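Local coordinates for conserved domain protein (Streptococcus pneumoniae, PDB 2I7R) that is of unknown function but belongs to the glyoxalase/bleomycin resistance/dioxygenase superfamily, whose members typically bind small molecules or a metal, and pairs as a dimer in the crystal, at the interface of chains A and B. Sequence-based numbering; all coordinates share one arbitrary frame. Chains: chain A/B, Conserved domain protein.

The interface of chains A and B. Residues chain A 9-11, 60-65; chain B 9, 11, 59-65.
Water 1 is the best-held polar atom, gripped by six backbone groups, three from each chain: the amide nitrogens of A:Gln62, A:Ser63, B:Gln62 and B:Ser63 and the carbonyl oxygens of A:Ser63 and B:Ser63. The carbonyl contacts are the shorter ones, 2.7 Å from water 1 to A:Ser63 O. The twin distance, water 1 to B:Ser63 O, is 2.8 Å. The water's two hydrogens can serve these two carbonyls; the four N-H groups then compete for its two lone pairs, so they probably share them and some are weak. The water sits where the 61–64 loops of two glyoxalase/bleomycin resistance superfamily subunits meet, on or near the two-fold axis of a dimer that may be the biological one.

Next to the water, A:Phe61 and B:Phe61 both hold CG anti to the backbone N. The two side chains cross obliquely and meet at their CE1 edge atoms, 4.0 Å apart. One face of each ring lies against the amide nitrogen of A:Ser63 or B:Ser63 in its own chain, offset toward the rim. The CG2 methyl of A:Ile65 comes alongside the B:Phe61 ring at CD1, 3.6 Å away, and also touches the B:Ile11 CD1 methyl. The CG1 branch of A:Ile65 takes the crowded position between backbone N and carbonyl carbon (chi1 81°), sending CD1 toward B:Leu9. The twin contacts repeat this packing, and A:Leu9 and B:Leu9 close it tip to tip, A:Leu9 CD1 lying 3.9 Å from B:Leu9 CD2. Antiparallel bridges pair A:Ile11 with B:Ile65 and A:Ile65 with B:Ile11, joining strands 5–12 and 65–70.

B:Glu59 N donates to the A:Ser63 OG hydroxyl at 3.3 Å, although B:Glu59 is poorly ordered. The Gln62 side chains break the symmetry: A:Gln62 carries CG anti to the carbonyl carbon (chi1 -74°), B:Gln62 anti to the backbone N. Their amide planes stand 66° apart, and A:Gln62 NE2 faces B:Gln62 NE2 at 3.1 Å, donor against donor. A:Gln62 OE1 likewise meets the B:Glu59 OE2 carboxylate oxygen at 3.2 Å; both pairs are mismatched as modelled, and a flipped amide may be involved.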
loop_
_atom_site.group_PDB
_atom_site.type_symbol
_atom_site.label_atom_id
_atom_site.label_comp_id
_atom_site.label_asym_id
_atom_site.label_seq_id
_atom_site.Cartn_x
_atom_site.Cartn_y
_atom_site.Cartn_z
ATOM N N LEU A 9 -3.691 -2.121 -3.688
ATOM C CA LEU A 9 -2.859 -0.953 -3.618
ATOM C C LEU A 9 -2.377 -0.694 -5.034
ATOM O O LEU A 9 -1.894 -1.614 -5.707
ATOM C CB LEU A 9 -1.681 -1.213 -2.664
ATOM C CG LEU A 9 -0.525 -0.217 -2.660
ATOM C CD1 LEU A 9 -0.953 1.148 -2.062
ATOM C CD2 LEU A 9 0.653 -0.805 -1.911
ATOM N N ASP A 10 -2.555 0.538 -5.512
ATOM C CA ASP A 10 -1.992 0.900 -6.806
ATOM C C ASP A 10 -0.750 1.757 -6.608
ATOM O O ASP A 10 -0.740 2.642 -5.776
ATOM C CB ASP A 10 -2.963 1.726 -7.649
ATOM C CG ASP A 10 -4.308 1.067 -7.848
ATOM O OD1 ASP A 10 -4.489 -0.112 -7.491
ATOM O OD2 ASP A 10 -5.198 1.783 -8.358
ATOM N N ILE A 11 0.251 1.522 -7.435
ATOM C CA ILE A 11 1.437 2.370 -7.530
ATOM C C ILE A 11 1.428 3.009 -8.920
ATOM O O ILE A 11 1.378 2.300 -9.943
ATOM C CB ILE A 11 2.786 1.570 -7.373
ATOM C CG1 ILE A 11 2.733 0.550 -6.214
ATOM C CG2 ILE A 11 3.991 2.563 -7.295
ATOM C CD1 ILE A 11 2.349 1.161 -4.847
ATOM N N ASN A 60 3.437 10.710 -10.148
ATOM C CA ASN A 60 4.054 9.399 -10.041
ATOM C C ASN A 60 4.689 9.212 -8.670
ATOM O O ASN A 60 5.077 10.190 -7.961
ATOM C CB ASN A 60 5.062 9.132 -11.170
ATOM C CG ASN A 60 4.398 9.146 -12.547
ATOM O OD1 ASN A 60 3.175 9.063 -12.663
ATOM N ND2 ASN A 60 5.188 9.298 -13.572
ATOM N N PHE A 61 4.736 7.946 -8.283
ATOM C CA PHE A 61 5.241 7.543 -7.002
ATOM C C PHE A 61 6.688 7.947 -6.950
ATOM O O PHE A 61 7.401 7.760 -7.912
ATOM C CB PHE A 61 5.133 6.017 -6.808
ATOM C CG PHE A 61 5.669 5.562 -5.473
ATOM C CD1 PHE A 61 4.953 5.823 -4.301
ATOM C CD2 PHE A 61 6.905 4.940 -5.377
ATOM C CE1 PHE A 61 5.444 5.416 -3.054
ATOM C CE2 PHE A 61 7.423 4.547 -4.115
ATOM C CZ PHE A 61 6.699 4.784 -2.961
ATOM N N GLN A 62 7.092 8.504 -5.826
ATOM C CA GLN A 62 8.478 8.809 -5.550
ATOM C C GLN A 62 9.037 7.880 -4.464
ATOM O O GLN A 62 9.788 6.947 -4.751
ATOM C CB GLN A 62 8.620 10.302 -5.217
ATOM C CG GLN A 62 8.469 11.169 -6.519
ATOM C CD GLN A 62 8.435 12.666 -6.271
ATOM O OE1 GLN A 62 9.161 13.187 -5.411
ATOM N NE2 GLN A 62 7.584 13.382 -7.043
ATOM N N SER A 63 8.664 8.106 -3.215
ATOM C CA SER A 63 9.212 7.286 -2.134
ATOM C C SER A 63 8.218 7.268 -0.980
ATOM O O SER A 63 7.122 7.773 -1.115
ATOM C CB SER A 63 10.607 7.816 -1.689
ATOM O OG SER A 63 11.362 6.821 -0.972
ATOM N N GLY A 64 8.601 6.663 0.139
ATOM C CA GLY A 64 7.834 6.832 1.362
ATOM C C GLY A 64 6.888 5.722 1.738
ATOM O O GLY A 64 6.019 5.919 2.551
ATOM N N ILE A 65 7.050 4.532 1.172
ATOM C CA ILE A 65 6.257 3.412 1.671
ATOM C C ILE A 65 7.095 2.155 1.835
ATOM O O ILE A 65 8.164 2.023 1.240
ATOM C CB ILE A 65 5.002 3.100 0.784
ATOM C CG1 ILE A 65 5.400 2.263 -0.446
ATOM C CG2 ILE A 65 4.184 4.437 0.487
ATOM C CD1 ILE A 65 4.228 1.881 -1.403
ATOM N N LEU B 9 0.934 -2.184 5.134
ATOM C CA LEU B 9 1.502 -1.112 4.348
ATOM C C LEU B 9 1.914 0.001 5.272
ATOM O O LEU B 9 1.109 0.423 6.076
ATOM C CB LEU B 9 0.466 -0.591 3.353
ATOM C CG LEU B 9 0.764 0.662 2.550
ATOM C CD1 LEU B 9 1.953 0.425 1.576
ATOM C CD2 LEU B 9 -0.552 1.059 1.827
ATOM N N ILE B 11 3.081 3.936 5.613
ATOM C CA ILE B 11 3.315 5.256 5.003
ATOM C C ILE B 11 4.269 6.084 5.878
ATOM O O ILE B 11 4.016 6.313 7.080
ATOM C CB ILE B 11 1.982 6.052 4.726
ATOM C CG1 ILE B 11 0.867 5.110 4.224
ATOM C CG2 ILE B 11 2.261 7.238 3.774
ATOM C CD1 ILE B 11 1.141 4.563 2.808
ATOM N N GLU B 59 12.566 8.864 1.315
ATOM C CA GLU B 59 11.899 10.180 1.538
ATOM C C GLU B 59 10.521 9.958 2.224
ATOM O O GLU B 59 9.912 8.902 2.075
ATOM C CB GLU B 59 11.755 10.920 0.160
ATOM C CG GLU B 59 10.421 11.790 -0.141
ATOM C CD GLU B 59 9.755 11.535 -1.576
ATOM O OE1 GLU B 59 8.742 10.727 -1.668
ATOM O OE2 GLU B 59 10.239 12.171 -2.577
ATOM N N ASN B 60 10.031 10.926 2.986
ATOM C CA ASN B 60 8.628 10.878 3.362
ATOM C C ASN B 60 7.729 10.630 2.131
ATOM O O ASN B 60 8.039 11.074 0.996
ATOM C CB ASN B 60 8.189 12.162 4.080
ATOM C CG ASN B 60 8.795 12.299 5.500
ATOM O OD1 ASN B 60 8.525 13.270 6.179
ATOM N ND2 ASN B 60 9.600 11.348 5.923
ATOM N N PHE B 61 6.626 9.917 2.341
ATOM C CA PHE B 61 5.665 9.725 1.269
ATOM C C PHE B 61 5.296 11.063 0.620
ATOM O O PHE B 61 5.038 12.054 1.351
ATOM C CB PHE B 61 4.382 9.082 1.775
ATOM C CG PHE B 61 3.385 8.868 0.680
ATOM C CD1 PHE B 61 3.598 7.876 -0.275
ATOM C CD2 PHE B 61 2.289 9.718 0.544
ATOM C CE1 PHE B 61 2.690 7.693 -1.342
ATOM C CE2 PHE B 61 1.375 9.553 -0.523
ATOM C CZ PHE B 61 1.570 8.540 -1.465
ATOM N N GLN B 62 5.225 11.089 -0.720
ATOM C CA GLN B 62 4.682 12.296 -1.406
ATOM C C GLN B 62 3.310 12.090 -2.123
ATOM O O GLN B 62 2.279 12.644 -1.735
ATOM C CB GLN B 62 5.740 12.882 -2.355
ATOM C CG GLN B 62 5.326 14.145 -3.152
ATOM C CD GLN B 62 6.552 14.920 -3.630
ATOM O OE1 GLN B 62 7.513 15.084 -2.879
ATOM N NE2 GLN B 62 6.535 15.360 -4.883
ATOM N N SER B 63 3.334 11.296 -3.182
ATOM C CA SER B 63 2.153 11.021 -3.987
ATOM C C SER B 63 2.340 9.673 -4.673
ATOM O O SER B 63 3.388 9.013 -4.513
ATOM C CB SER B 63 1.952 12.148 -5.051
ATOM O OG SER B 63 0.622 12.142 -5.543
ATOM N N GLY B 64 1.317 9.268 -5.427
ATOM C CA GLY B 64 1.453 8.199 -6.389
ATOM C C GLY B 64 0.998 6.828 -5.974
ATOM O O GLY B 64 1.455 5.859 -6.550
ATOM N N ILE B 65 0.099 6.754 -4.995
ATOM C CA ILE B 65 -0.598 5.499 -4.637
ATOM C C ILE B 65 -2.102 5.755 -4.450
ATOM O O ILE B 65 -2.519 6.855 -4.106
ATOM C CB ILE B 65 -0.032 4.797 -3.331
ATOM C CG1 ILE B 65 -0.441 5.559 -2.052
ATOM C CG2 ILE B 65 1.529 4.631 -3.441
ATOM C CD1 ILE B 65 -0.162 4.793 -0.681
HETATM O O HOH W 1 5.680 9.019 -2.972
#